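Local coordinates for D-glyceraldehyde dehydrogenase (NADP(+)) (Thermoplasma acidophilum, PDB 5IZD) that catalyses the NADP-dependent oxidation of D-glyceraldehyde to glycerate in the non-phosphorylated Entner-Doudoroff pathway and works as a homotetramer built as a dimer of dimers, at the interface of chains A and B. Numbering follows the deposited sequence. Chains: chain A/B, D-glyceraldehyde dehydrogenase (NADP(+)).

Contact 1: the interface of chains A and B. Residues chain A 95-96, 99, 271, 275; chain B 484-486.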
ATOM      1  N   LYS A  95      37.784  -5.942  -8.808  1.00 33.66           N
ATOM      2  CA  LYS A  95      36.832  -5.430  -7.817  1.00 33.58           C
ATOM      3  C   LYS A  95      35.448  -5.161  -8.432  1.00 33.18           C
ATOM      4  O   LYS A  95      34.423  -5.324  -7.755  1.00 33.11           O
ATOM      5  CB  LYS A  95      37.405  -4.173  -7.124  1.00 33.73           C
ATOM      6  CG  LYS A  95      38.588  -4.423  -6.179  1.00 34.41           C
ATOM      7  CD  LYS A  95      38.997  -3.183  -5.373  1.00 34.59           C
ATOM      8  N   GLU A  96      35.410  -4.713  -9.693  1.00 33.16           N
ATOM      9  CA  GLU A  96      34.146  -4.567 -10.426  1.00 33.01           C
ATOM     10  C   GLU A  96      33.471  -5.896 -10.709  1.00 32.90           C
ATOM     11  O   GLU A  96      32.240  -6.026 -10.620  1.00 32.34           O
ATOM     12  CB  GLU A  96      34.317  -3.786 -11.719  1.00 33.36           C
ATOM     13  CG  GLU A  96      34.381  -2.268 -11.519  1.00 33.66           C
ATOM     14  CD  GLU A  96      34.517  -1.487 -12.842  1.00 33.87           C
ATOM     15  OE1 GLU A  96      33.816  -1.839 -13.819  1.00 33.88           O
ATOM     16  OE2 GLU A  96      35.333  -0.522 -12.924  1.00 34.50           O
ATOM     17  N   GLU A  99      32.124  -7.093  -7.275  1.00 35.19           N
ATOM     18  CA  GLU A  99      30.978  -6.270  -6.935  1.00 35.94           C
ATOM     19  C   GLU A  99      29.732  -6.673  -7.750  1.00 34.56           C
ATOM     20  O   GLU A  99      28.654  -6.809  -7.194  1.00 33.41           O
ATOM     21  CB  GLU A  99      31.344  -4.775  -7.066  1.00 37.52           C
ATOM     22  CG  GLU A  99      30.217  -3.843  -7.335  1.00 39.23           C
ATOM     23  CD  GLU A  99      30.651  -2.387  -7.279  1.00 41.35           C
ATOM     24  OE1 GLU A  99      29.828  -1.590  -6.763  1.00 44.34           O
ATOM     25  OE2 GLU A  99      31.749  -2.048  -7.772  1.00 42.80           O
ATOM     26  N   TRP A 271      34.246   7.632  -9.587  1.00 30.21           N
ATOM     27  CA  TRP A 271      33.328   6.500  -9.688  1.00 29.61           C
ATOM     28  C   TRP A 271      32.330   6.661 -10.866  1.00 29.09           C
ATOM     29  O   TRP A 271      32.269   5.804 -11.779  1.00 28.62           O
ATOM     30  CB  TRP A 271      32.559   6.250  -8.385  1.00 29.48           C
ATOM     31  CG  TRP A 271      31.633   5.113  -8.573  1.00 29.05           C
ATOM     32  CD1 TRP A 271      31.925   3.777  -8.424  1.00 29.04           C
ATOM     33  CD2 TRP A 271      30.268   5.180  -8.997  1.00 28.62           C
ATOM     34  NE1 TRP A 271      30.834   3.022  -8.753  1.00 28.62           N
ATOM     35  CE2 TRP A 271      29.814   3.858  -9.135  1.00 28.41           C
ATOM     36  CE3 TRP A 271      29.400   6.230  -9.329  1.00 28.45           C
ATOM     37  CZ2 TRP A 271      28.530   3.565  -9.548  1.00 28.02           C
ATOM     38  CZ3 TRP A 271      28.108   5.918  -9.775  1.00 28.03           C
ATOM     39  CH2 TRP A 271      27.701   4.609  -9.866  1.00 27.81           C
ATOM     40  N   TRP A 275      33.838   4.084 -13.587  1.00 29.87           N
ATOM     41  CA  TRP A 275      33.345   2.752 -13.268  1.00 30.06           C
ATOM     42  C   TRP A 275      32.843   2.137 -14.544  1.00 29.53           C
ATOM     43  O   TRP A 275      32.174   2.803 -15.324  1.00 28.94           O
ATOM     44  CB  TRP A 275      32.259   2.839 -12.255  1.00 30.13           C
ATOM     45  CG  TRP A 275      31.705   1.585 -11.636  1.00 30.66           C
ATOM     46  CD1 TRP A 275      32.372   0.658 -10.848  1.00 31.28           C
ATOM     47  CD2 TRP A 275      30.343   1.158 -11.674  1.00 30.54           C
ATOM     48  NE1 TRP A 275      31.486  -0.292 -10.384  1.00 31.31           N
ATOM     49  CE2 TRP A 275      30.235   0.004 -10.856  1.00 30.72           C
ATOM     50  CE3 TRP A 275      29.188   1.658 -12.285  1.00 30.41           C
ATOM     51  CZ2 TRP A 275      29.024  -0.651 -10.648  1.00 30.45           C
ATOM     52  CZ3 TRP A 275      27.949   0.990 -12.062  1.00 29.99           C
ATOM     53  CH2 TRP A 275      27.894  -0.144 -11.262  1.00 30.10           C
TER
ATOM     54  N   ILE B 484      34.483   4.469  -1.337  1.00 39.28           N
ATOM     55  CA  ILE B 484      33.955   3.808  -2.531  1.00 38.09           C
ATOM     56  C   ILE B 484      34.930   2.679  -2.871  1.00 38.73           C
ATOM     57  O   ILE B 484      36.140   2.890  -3.010  1.00 37.59           O
ATOM     58  CB  ILE B 484      33.802   4.789  -3.717  1.00 37.36           C
ATOM     59  CG1 ILE B 484      32.869   5.957  -3.354  1.00 36.63           C
ATOM     60  CG2 ILE B 484      33.301   4.056  -4.981  1.00 37.12           C
ATOM     61  CD1 ILE B 484      32.780   7.040  -4.403  1.00 36.16           C
ATOM     62  N   ASN B 485      34.356   1.497  -3.033  1.00 39.52           N
ATOM     63  CA  ASN B 485      35.125   0.249  -3.042  1.00 41.11           C
ATOM     64  C   ASN B 485      36.174   0.154  -4.177  1.00 41.30           C
ATOM     65  O   ASN B 485      37.275  -0.337  -3.959  1.00 41.24           O
ATOM     66  CB  ASN B 485      34.151  -0.927  -3.051  1.00 42.24           C
ATOM     67  CG  ASN B 485      34.845  -2.262  -3.195  1.00 44.92           C
ATOM     68  OD1 ASN B 485      35.916  -2.518  -2.584  1.00 47.86           O
ATOM     69  ND2 ASN B 485      34.307  -3.104  -4.077  1.00 45.63           N
ATOM     70  N   THR B 486      35.806   0.634  -5.361  1.00 41.21           N
ATOM     71  CA  THR B 486      36.662   0.671  -6.553  1.00 42.17           C
ATOM     72  C   THR B 486      37.444   1.994  -6.796  1.00 42.55           C
ATOM     73  O   THR B 486      38.042   2.166  -7.853  1.00 42.19           O
ATOM     74  CB  THR B 486      35.796   0.352  -7.799  1.00 41.88           C
ATOM     75  OG1 THR B 486      34.743   1.333  -7.899  1.00 41.82           O
ATOM     76  CG2 THR B 486      35.165  -1.031  -7.674  1.00 41.61           C
TER
HETATM   77  O   HOH W   1      32.245   0.639  -6.764  1.00 44.82           O
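Two indoles of chain A form the floor of this patch. On one face of A:Trp271 lies A:Trp275 CB, offset toward the rim, and on one face of A:Trp275 lies A:Trp271 NE1, so each tryptophan covers part of the other. At the edge of A:Trp271, in its plane, comes the hydroxyl of B:Thr486, with OG1 3.8 Å from the ring atom CD1. The gamma-methyl CG2 of B:Ile484 packs on the same corner, 3.7 Å from A:Trp271 CD1, the two side chains crossing at about a right angle. The edge of A:Trp275 serves chain A itself: its indole N-H donates to A:Glu99 OE2 (NE1 to OE2 3.2 Å, 150° at the hydrogen), close to the ring plane but from above the carboxylate. A:Glu99 is extended, with CG anti to the backbone N (chi1 154°), which brings OE2 against the B:Thr486 methyl CG2, the two side chains again crossing at about a right angle. Water 1 joins the chains there, 2.9 Å from A:Glu99 OE2 and 2.8 Å from B:Thr486 OG1. The same carboxylate oxygen thus meets indole N-H and water, which would fix its rotation. B:Thr486 holds OG1 in the crowded position between backbone N and carbonyl carbon (chi1 59°); this turns the hydroxyl to the indoles and water while CG2 points to helix 94-112, 3.9 Å from A:Lys95 CB. The modelled part of A:Lys95 reaches the B:Asn485 backbone carbonyl, its CD 3.6 Å from O. In the fold, the C-terminal stretch of chain B passes from the end of helix 262-274, beside the 3-10 turn 275-278, over to helix 94-112.

Contact 2: the interface of chains A and B. Residues chain A 263, 266-267, 270, 300, 304; chain B 481-482, 487, 491-492.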
ATOM      1  N   ASP A 263      36.445  16.757  -1.786  1.00 40.06           N
ATOM      2  CA  ASP A 263      36.929  15.391  -1.759  1.00 39.45           C
ATOM      3  C   ASP A 263      35.818  14.433  -2.093  1.00 37.62           C
ATOM      4  O   ASP A 263      35.994  13.560  -2.892  1.00 36.58           O
ATOM      5  CB  ASP A 263      37.537  15.009  -0.389  1.00 40.84           C
ATOM      6  CG  ASP A 263      38.960  15.555  -0.188  1.00 42.55           C
ATOM      7  OD1 ASP A 263      39.592  16.023  -1.151  1.00 42.82           O
ATOM      8  OD2 ASP A 263      39.451  15.520   0.962  1.00 44.44           O
ATOM      9  N   LEU A 266      34.744  14.771  -5.889  1.00 33.44           N
ATOM     10  CA  LEU A 266      35.794  14.164  -6.723  1.00 33.51           C
ATOM     11  C   LEU A 266      35.832  12.637  -6.651  1.00 33.22           C
ATOM     12  O   LEU A 266      35.965  11.995  -7.664  1.00 32.73           O
ATOM     13  CB  LEU A 266      37.176  14.744  -6.413  1.00 34.15           C
ATOM     14  CG  LEU A 266      37.332  16.170  -6.902  1.00 34.59           C
ATOM     15  CD1 LEU A 266      38.489  16.905  -6.204  1.00 35.36           C
ATOM     16  CD2 LEU A 266      37.484  16.170  -8.411  1.00 34.36           C
ATOM     17  N   LYS A 267      35.715  12.078  -5.452  1.00 33.51           N
ATOM     18  CA  LYS A 267      35.665  10.639  -5.297  1.00 33.41           C
ATOM     19  C   LYS A 267      34.483  10.051  -6.048  1.00 32.38           C
ATOM     20  O   LYS A 267      34.626   9.048  -6.775  1.00 31.80           O
ATOM     21  CB  LYS A 267      35.489  10.257  -3.851  1.00 34.39           C
ATOM     22  CG  LYS A 267      36.757  10.264  -3.044  1.00 35.76           C
ATOM     23  CD  LYS A 267      36.411   9.830  -1.613  1.00 36.70           C
ATOM     24  CE  LYS A 267      37.640   9.860  -0.734  1.00 38.01           C
ATOM     25  NZ  LYS A 267      37.237   9.710   0.688  1.00 39.10           N
ATOM     26  N   LEU A 270      34.971  10.324  -9.883  1.00 31.30           N
ATOM     27  CA  LEU A 270      35.850   9.246 -10.380  1.00 31.46           C
ATOM     28  C   LEU A 270      35.052   7.970 -10.587  1.00 30.73           C
ATOM     29  O   LEU A 270      35.197   7.291 -11.624  1.00 30.43           O
ATOM     30  CB  LEU A 270      37.010   8.996  -9.426  1.00 32.19           C
ATOM     31  CG  LEU A 270      38.173   9.993  -9.451  1.00 32.98           C
ATOM     32  CD1 LEU A 270      39.114   9.694  -8.269  1.00 33.59           C
ATOM     33  CD2 LEU A 270      38.942   9.892 -10.766  1.00 33.05           C
ATOM     34  N   ARG A 300      42.029  19.310 -10.030  1.00 37.99           N
ATOM     35  CA  ARG A 300      42.095  18.136  -9.160  1.00 37.82           C
ATOM     36  C   ARG A 300      41.579  16.913  -9.937  1.00 37.14           C
ATOM     37  O   ARG A 300      42.174  15.832  -9.863  1.00 36.85           O
ATOM     38  CB  ARG A 300      41.310  18.362  -7.842  1.00 38.12           C
ATOM     39  CG  ARG A 300      41.970  19.404  -6.948  1.00 39.38           C
ATOM     40  CD  ARG A 300      41.420  19.461  -5.527  1.00 39.91           C
ATOM     41  NE  ARG A 300      41.650  18.157  -4.900  1.00 40.24           N
ATOM     42  CZ  ARG A 300      41.026  17.698  -3.817  1.00 40.52           C
ATOM     43  NH1 ARG A 300      40.127  18.427  -3.176  1.00 40.52           N
ATOM     44  NH2 ARG A 300      41.359  16.488  -3.360  1.00 40.61           N
ATOM     45  N   LEU A 304      43.625  13.514 -10.705  1.00 37.87           N
ATOM     46  CA  LEU A 304      43.211  12.185 -10.282  1.00 37.68           C
ATOM     47  C   LEU A 304      43.026  11.186 -11.448  1.00 37.63           C
ATOM     48  O   LEU A 304      43.389   9.974 -11.341  1.00 37.55           O
ATOM     49  CB  LEU A 304      41.941  12.276  -9.467  1.00 37.22           C
ATOM     50  CG  LEU A 304      42.173  12.889  -8.094  1.00 37.66           C
ATOM     51  CD1 LEU A 304      40.879  13.518  -7.648  1.00 37.35           C
ATOM     52  CD2 LEU A 304      42.618  11.816  -7.117  1.00 37.76           C
TER
ATOM     53  N   PRO B 481      33.905  11.308   5.294  1.00 40.30           N
ATOM     54  CA  PRO B 481      34.435  10.964   3.950  1.00 40.33           C
ATOM     55  C   PRO B 481      33.780   9.715   3.409  1.00 40.20           C
ATOM     56  O   PRO B 481      33.501   8.799   4.174  1.00 40.15           O
ATOM     57  CB  PRO B 481      35.937  10.723   4.188  1.00 40.72           C
ATOM     58  CG  PRO B 481      36.239  11.465   5.469  1.00 41.57           C
ATOM     59  CD  PRO B 481      34.965  11.462   6.308  1.00 41.12           C
ATOM     60  N   LEU B 482      33.517   9.706   2.096  1.00 40.36           N
ATOM     61  CA  LEU B 482      32.953   8.555   1.419  1.00 39.87           C
ATOM     62  C   LEU B 482      34.034   7.521   1.314  1.00 40.77           C
ATOM     63  O   LEU B 482      35.217   7.881   1.157  1.00 42.27           O
ATOM     64  CB  LEU B 482      32.480   8.944   0.024  1.00 39.09           C
ATOM     65  CG  LEU B 482      31.233   9.847   0.050  1.00 38.87           C
ATOM     66  CD1 LEU B 482      31.040  10.439  -1.330  1.00 38.39           C
ATOM     67  CD2 LEU B 482      29.981   9.118   0.519  1.00 38.32           C
ATOM     68  N   VAL B 487      37.429   2.920  -5.836  1.00 43.29           N
ATOM     69  CA  VAL B 487      38.181   4.176  -5.929  1.00 44.13           C
ATOM     70  C   VAL B 487      39.197   4.058  -4.820  1.00 46.09           C
ATOM     71  O   VAL B 487      38.818   4.033  -3.661  1.00 44.98           O
ATOM     72  CB  VAL B 487      37.266   5.419  -5.740  1.00 44.12           C
ATOM     73  CG1 VAL B 487      38.066   6.717  -5.783  1.00 44.38           C
ATOM     74  CG2 VAL B 487      36.176   5.423  -6.803  1.00 43.21           C
ATOM     75  N   LEU B 491      44.378   7.724  -3.385  1.00 64.96           N
ATOM     76  CA  LEU B 491      44.345   8.935  -4.157  1.00 64.73           C
ATOM     77  C   LEU B 491      43.977  10.169  -3.343  1.00 64.71           C
ATOM     78  O   LEU B 491      44.143  11.273  -3.822  1.00 65.69           O
ATOM     79  CB  LEU B 491      43.326   8.789  -5.266  1.00 63.97           C
ATOM     80  CG  LEU B 491      43.596   7.694  -6.249  1.00 65.30           C
ATOM     81  CD1 LEU B 491      42.359   7.352  -7.027  1.00 64.65           C
ATOM     82  CD2 LEU B 491      44.702   8.100  -7.182  1.00 65.72           C
ATOM     83  N   PHE B 492      43.471   9.989  -2.128  1.00 64.09           N
ATOM     84  CA  PHE B 492      43.023  11.102  -1.324  1.00 63.92           C
ATOM     85  C   PHE B 492      43.601  11.021   0.077  1.00 65.39           C
ATOM     86  O   PHE B 492      44.735  10.624   0.270  1.00 68.18           O
ATOM     87  CB  PHE B 492      41.484  11.121  -1.232  1.00 62.41           C
ATOM     88  CG  PHE B 492      40.770  11.361  -2.540  1.00 58.74           C
ATOM     89  CD1 PHE B 492      40.396  10.311  -3.326  1.00 55.88           C
ATOM     90  CD2 PHE B 492      40.424  12.635  -2.931  1.00 57.15           C
ATOM     91  CE1 PHE B 492      39.741  10.515  -4.500  1.00 53.79           C
ATOM     92  CE2 PHE B 492      39.766  12.852  -4.101  1.00 55.34           C
ATOM     93  CZ  PHE B 492      39.424  11.782  -4.889  1.00 54.26           C
TER
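Helices 262-274 and 294-305 of chain A receive the C-terminal tail of chain B, whose loop and 3-10 turn 489-491 lead to B:Phe492, the last residue modelled in this chain; in this homotetramer of the aldehyde dehydrogenase family the tail packs as a hydrophobic plug on the neighbouring subunit. The phenyl ring is clamped on both faces. Over one face runs A:Lys267, its CG 3.6 Å from the B:Phe492 ring centroid in a CH-pi contact and displaced toward the rim, the two side chains sliding past each other in opposite directions. The other face meets A:Leu304 CD2, also toward the rim, while the second methyl of A:Leu304, CD1, touches the ring tip at B:Phe492 CZ (3.6 Å). A:Leu270 reaches it tip to tip, CD1 to B:Phe492 CE1 3.9 Å, and A:Leu266 lies near the far edge with CB 4.0 Å from B:Phe492 CE2. With CG anti to the carbonyl carbon (chi1 -65°), the B:Phe492 ring is directed between helices 262-274 and 294-305. An alanine here removes the ring and its packing against A:Lys267, A:Leu304, A:Leu266 and A:Leu270, and would probably leave the tail less firmly seated. A:Lys267 is fully extended beyond CG, so its aliphatic stem serves the ring while NZ passes on to donate to the carbonyl O of B:Leu482 (2.8 Å), in the carbonyl plane at a C=O...N angle of 155°. Beyond CD2 of the ring lies an intrachain pair: A:Arg300 grips A:Asp263 end-on, NH1 and NH2 both donating to OD1, with NH2 at 2.9 Å nearly along the C-O axis. A:Leu266 CD1 sits over the centre of the guanidinium, which this salt bridge and packing should hold in place. B:Leu491 CB packs on A:Leu304 CD2 at 3.6 Å.

Contact 1 and contact 2 lie about 13 Å apart between the centres of their C-alpha atoms, along chain A helix 262-274: contact 2 uses its earlier turns, contact 1 its end. On chain B both draw on the C-terminal stretch 481-492, contact 1 taking the middle and contact 2 both flanks, holding the tail on either side of the bridged threonine. The centre of contact 1 lies about 18 Å from A:Glu247, the proton acceptor, and that of contact 2 about 25 Å, so both appear structural. By two-fold symmetry the tail of chain A repeats both contacts on chain B, likely stabilising this subunit pair.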